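Local atomic coordinates of putative phosphosugar isomerase (Silicibacter pomeroyi DSS-3, PDB entry 3FJ1), a protein that is of unknown function but, as a protein built of two SIS domains, probably binds phosphosugars or related carbohydrate derivatives and may act as an isomerase or aminotransferase. Residues 85-99 and 111-125. Residues are numbered along the deposited sequence; the frame is centred on the assembly and turned at random. Where two conformers were deposited one is given.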
# COMPACT_ATOMS: atom_id res chain seq x y z
N ASP A 85 -1.86 20.12 5.88
CA ASP A 85 -0.94 20.70 6.87
C ASP A 85 -1.39 20.35 8.29
O ASP A 85 -1.51 21.23 9.15
CB ASP A 85 -0.82 22.22 6.70
CG ASP A 85 0.33 22.81 7.48
OD1 ASP A 85 1.30 22.10 7.81
OD2 ASP A 85 0.24 24.04 7.74
N ALA A 86 -1.65 19.07 8.54
CA ALA A 86 -2.06 18.60 9.84
C ALA A 86 -0.87 18.62 10.80
O ALA A 86 0.32 18.45 10.41
CB ALA A 86 -2.68 17.17 9.74
N ARG A 87 -1.20 18.84 12.07
CA ARG A 87 -0.23 18.78 13.14
C ARG A 87 -0.26 17.37 13.71
O ARG A 87 -1.29 16.94 14.24
CB ARG A 87 -0.59 19.78 14.24
CG ARG A 87 -0.42 21.20 13.77
CD ARG A 87 1.01 21.66 13.92
NE ARG A 87 1.19 22.97 13.29
CZ ARG A 87 2.16 23.82 13.61
NH1 ARG A 87 3.02 23.56 14.59
NH2 ARG A 87 2.25 24.98 12.97
N LEU A 88 0.83 16.64 13.54
CA LEU A 88 0.96 15.27 14.05
C LEU A 88 1.77 15.24 15.35
O LEU A 88 2.52 16.17 15.65
CB LEU A 88 1.62 14.36 12.99
CG LEU A 88 0.85 14.20 11.66
CD1 LEU A 88 1.54 13.20 10.78
CD2 LEU A 88 -0.57 13.76 11.92
N ARG A 89 1.56 14.19 16.12
CA ARG A 89 2.30 13.96 17.36
C ARG A 89 3.44 13.03 17.00
O ARG A 89 3.26 11.81 16.94
CB ARG A 89 1.38 13.38 18.42
CG ARG A 89 0.33 14.41 18.79
CD ARG A 89 -0.85 13.86 19.57
NE ARG A 89 -0.44 13.14 20.78
CZ ARG A 89 -1.26 12.85 21.79
NH1 ARG A 89 -2.53 13.24 21.78
NH2 ARG A 89 -0.79 12.18 22.83
N LEU A 90 4.61 13.62 16.74
CA LEU A 90 5.77 12.84 16.31
C LEU A 90 7.01 12.94 17.22
O LEU A 90 8.12 12.55 16.82
CB LEU A 90 6.13 13.20 14.86
CG LEU A 90 5.07 12.84 13.81
CD1 LEU A 90 5.44 13.38 12.42
CD2 LEU A 90 4.89 11.35 13.76
N ASP A 91 6.82 13.42 18.46
CA ASP A 91 7.89 13.44 19.44
C ASP A 91 8.28 11.95 19.62
O ASP A 91 7.43 11.08 19.54
CB ASP A 91 7.40 14.03 20.78
CG ASP A 91 6.98 15.50 20.69
OD1 ASP A 91 7.60 16.33 19.97
OD2 ASP A 91 6.01 15.87 21.39
N ARG A 92 9.54 11.65 19.87
CA ARG A 92 9.93 10.24 20.05
C ARG A 92 9.90 9.40 18.77
O ARG A 92 10.04 8.17 18.83
CB ARG A 92 9.04 9.50 21.08
CG ARG A 92 8.87 10.17 22.44
CD ARG A 92 10.15 10.20 23.24
NE ARG A 92 9.96 10.87 24.53
CZ ARG A 92 10.94 11.25 25.35
NH1 ARG A 92 12.22 11.03 25.04
NH2 ARG A 92 10.64 11.86 26.49
N ALA A 93 9.71 10.03 17.61
CA ALA A 93 9.70 9.29 16.35
C ALA A 93 10.96 9.56 15.53
O ALA A 93 11.52 10.67 15.59
CB ALA A 93 8.48 9.71 15.52
N LEU A 94 11.39 8.53 14.81
CA LEU A 94 12.36 8.67 13.71
C LEU A 94 11.48 8.86 12.48
O LEU A 94 10.55 8.07 12.25
CB LEU A 94 13.14 7.38 13.48
CG LEU A 94 13.92 7.18 12.15
CD1 LEU A 94 14.98 8.28 11.93
CD2 LEU A 94 14.64 5.82 12.06
N CYS A 95 11.74 9.89 11.68
CA CYS A 95 11.09 10.00 10.38
C CYS A 95 12.13 9.70 9.29
O CYS A 95 13.12 10.42 9.15
CB CYS A 95 10.48 11.37 10.16
SG CYS A 95 9.71 11.52 8.51
N LEU A 96 11.90 8.63 8.52
CA LEU A 96 12.82 8.22 7.50
C LEU A 96 12.25 8.60 6.12
O LEU A 96 11.21 8.08 5.74
CB LEU A 96 13.03 6.72 7.61
CG LEU A 96 14.13 6.14 6.78
CD1 LEU A 96 15.51 6.70 7.18
CD2 LEU A 96 14.07 4.62 6.94
N ALA A 97 12.91 9.53 5.44
CA ALA A 97 12.47 9.98 4.11
C ALA A 97 13.39 9.34 3.06
O ALA A 97 14.61 9.37 3.19
CB ALA A 97 12.50 11.48 4.01
N VAL A 98 12.82 8.75 2.01
CA VAL A 98 13.65 8.12 0.98
C VAL A 98 13.30 8.71 -0.39
O VAL A 98 12.14 8.67 -0.78
CB VAL A 98 13.44 6.61 0.98
CG1 VAL A 98 14.34 5.95 -0.07
CG2 VAL A 98 13.68 6.03 2.40
N SER A 99 14.28 9.27 -1.11
CA SER A 99 14.01 9.89 -2.40
C SER A 99 15.28 9.99 -3.20
O SER A 99 16.23 10.57 -2.70
CB SER A 99 13.48 11.30 -2.19
OG SER A 99 13.39 12.01 -3.41
N THR A 111 8.34 15.68 5.21
CA THR A 111 9.56 15.58 6.01
C THR A 111 9.78 16.84 6.86
O THR A 111 10.12 16.73 8.03
CB THR A 111 10.79 15.24 5.16
OG1 THR A 111 10.51 14.09 4.36
CG2 THR A 111 12.00 14.99 6.06
N ARG A 112 9.50 18.00 6.28
CA ARG A 112 9.62 19.27 7.01
C ARG A 112 8.63 19.31 8.18
O ARG A 112 9.00 19.67 9.31
CB ARG A 112 9.37 20.46 6.07
CG ARG A 112 9.44 21.82 6.77
CD ARG A 112 9.32 23.01 5.81
NE ARG A 112 8.00 23.09 5.17
CZ ARG A 112 7.75 22.92 3.87
NH1 ARG A 112 8.72 22.66 2.99
NH2 ARG A 112 6.48 23.00 3.43
N ASN A 113 7.39 18.94 7.92
CA ASN A 113 6.34 18.93 8.94
C ASN A 113 6.63 17.94 10.05
O ASN A 113 6.36 18.19 11.24
CB ASN A 113 4.95 18.65 8.33
CG ASN A 113 4.30 19.92 7.73
OD1 ASN A 113 4.98 20.93 7.46
ND2 ASN A 113 2.98 19.86 7.49
N ALA A 114 7.15 16.78 9.65
CA ALA A 114 7.52 15.75 10.63
C ALA A 114 8.49 16.33 11.68
O ALA A 114 8.31 16.11 12.87
CB ALA A 114 8.11 14.55 9.94
N GLY A 115 9.53 17.03 11.20
CA GLY A 115 10.52 17.71 12.06
C GLY A 115 9.87 18.76 12.94
O GLY A 115 10.09 18.81 14.15
N ARG A 116 9.04 19.61 12.33
CA ARG A 116 8.29 20.61 13.06
C ARG A 116 7.49 19.95 14.20
O ARG A 116 7.41 20.48 15.31
CB ARG A 116 7.31 21.32 12.09
CG ARG A 116 6.39 22.42 12.71
CD ARG A 116 5.20 22.71 11.83
NE ARG A 116 4.25 21.60 11.75
CZ ARG A 116 3.24 21.53 10.88
NH1 ARG A 116 3.03 22.50 10.02
NH2 ARG A 116 2.44 20.47 10.85
N ASP A 117 6.92 18.79 13.92
CA ASP A 117 6.08 18.05 14.86
C ASP A 117 6.79 17.05 15.79
O ASP A 117 6.12 16.22 16.46
CB ASP A 117 4.94 17.41 14.10
CG ASP A 117 4.02 18.43 13.45
OD1 ASP A 117 4.08 19.62 13.84
OD2 ASP A 117 3.26 18.04 12.53
N GLY A 118 8.12 17.17 15.85
CA GLY A 118 8.94 16.46 16.84
C GLY A 118 9.85 15.34 16.43
O GLY A 118 10.62 14.85 17.27
N ALA A 119 9.76 14.90 15.18
CA ALA A 119 10.52 13.73 14.72
C ALA A 119 11.97 14.09 14.45
O ALA A 119 12.29 15.26 14.16
CB ALA A 119 9.90 13.13 13.45
N LEU A 120 12.83 13.08 14.55
CA LEU A 120 14.23 13.16 14.13
C LEU A 120 14.19 12.73 12.67
O LEU A 120 13.95 11.56 12.37
CB LEU A 120 15.14 12.21 14.94
CG LEU A 120 16.61 12.14 14.50
CD1 LEU A 120 17.28 13.48 14.73
CD2 LEU A 120 17.36 11.05 15.25
N CYS A 121 14.37 13.67 11.76
CA CYS A 121 14.28 13.36 10.32
C CYS A 121 15.62 12.98 9.70
O CYS A 121 16.59 13.74 9.82
CB CYS A 121 13.64 14.53 9.56
SG CYS A 121 12.03 14.93 10.25
N VAL A 122 15.65 11.80 9.08
CA VAL A 122 16.82 11.27 8.39
C VAL A 122 16.43 11.02 6.94
O VAL A 122 15.42 10.35 6.68
CB VAL A 122 17.28 9.93 9.03
CG1 VAL A 122 18.47 9.32 8.29
CG2 VAL A 122 17.61 10.12 10.53
N ALA A 123 17.21 11.56 6.00
CA ALA A 123 16.94 11.38 4.57
C ALA A 123 17.93 10.40 3.97
O ALA A 123 19.13 10.52 4.22
CB ALA A 123 17.01 12.71 3.82
N LEU A 124 17.42 9.44 3.18
CA LEU A 124 18.21 8.53 2.37
C LEU A 124 18.01 9.03 0.92
O LEU A 124 16.92 8.97 0.37
CB LEU A 124 17.73 7.08 2.49
CG LEU A 124 17.68 6.46 3.89
CD1 LEU A 124 17.35 4.96 3.83
CD2 LEU A 124 18.95 6.71 4.67
N THR A 125 19.07 9.58 0.34
CA THR A 125 18.99 10.27 -0.95
C THR A 125 20.29 10.18 -1.73
O THR A 125 21.36 9.96 -1.13
CB THR A 125 18.53 11.77 -0.77
OG1 THR A 125 18.36 12.43 -2.03
CG2 THR A 125 19.48 12.59 0.06
O HOH W 1 1.77 17.50 8.48
O HOH W 2 3.66 21.02 16.00
O HOH W 3 12.02 12.34 18.00
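A beta-alpha-beta unit of the first SIS domain closes here: strands 93-99 and 120-125 run parallel as the third and fourth strands across a five-stranded sheet, joined by helix 105-116, whose C-terminal end packs against loop 85-92. The strand ladder runs from Leu120 N on Ala93 O (2.9 Å) to Ser99 N on Leu124 O. On the face turned to the connecting helix, Cys95 SG, swung anti to its own N (chi1 178°), meets Ala114 CB at 3.7 Å, and Ala97 CB lies against Thr111, whose OG1 bonds Ile107 O. On the other face Leu94 CD1 touches Val122 CG2 at 3.5 Å and Leu96 CD1 packs on Leu124 CG; helix 8-41 covers Leu94 and Val122 there. A Schellman motif with Gly118 at C-prime ends the helix, and Asp117 O, just past the helix, accepts a hydrogen bond from Leu90 N.

Beyond it lies a charged cluster. The Arg116 chain bends at chi3 (67°), which lets NE and NH2 grip the two carboxylate oxygens of Asp117 side-on, while NH1 gives Asp85 OD1 a nearly straight bond of 2.8 Å on its syn side. Asn113 ND2 reaches that same OD1, also at 2.8 Å. Asp117 OD2 takes Leu88 N (3.0 Å) and Arg116 NH2 from opposite faces of its plane. The Arg87 guanidinium lies flat on that of Arg116, planes 1° apart and centres 3.7 Å apart, with Asn113 CG over the rim of the latter's other face; water 2 bridges Arg87 NH1 and Asp117 OD1. A methionine in place of Arg116 would probably leave Asp85 without its salt bridge, Asp117 without its two-nitrogen grip and Arg87 without the flat group it stacks on. The carboxylates of Asp85 and Asp117, set round the edge of Arg116, would be expected to offset the repulsion between the two stacked guanidiniums, so the loop is tied to the helix end by charge as well as by backbone bonds.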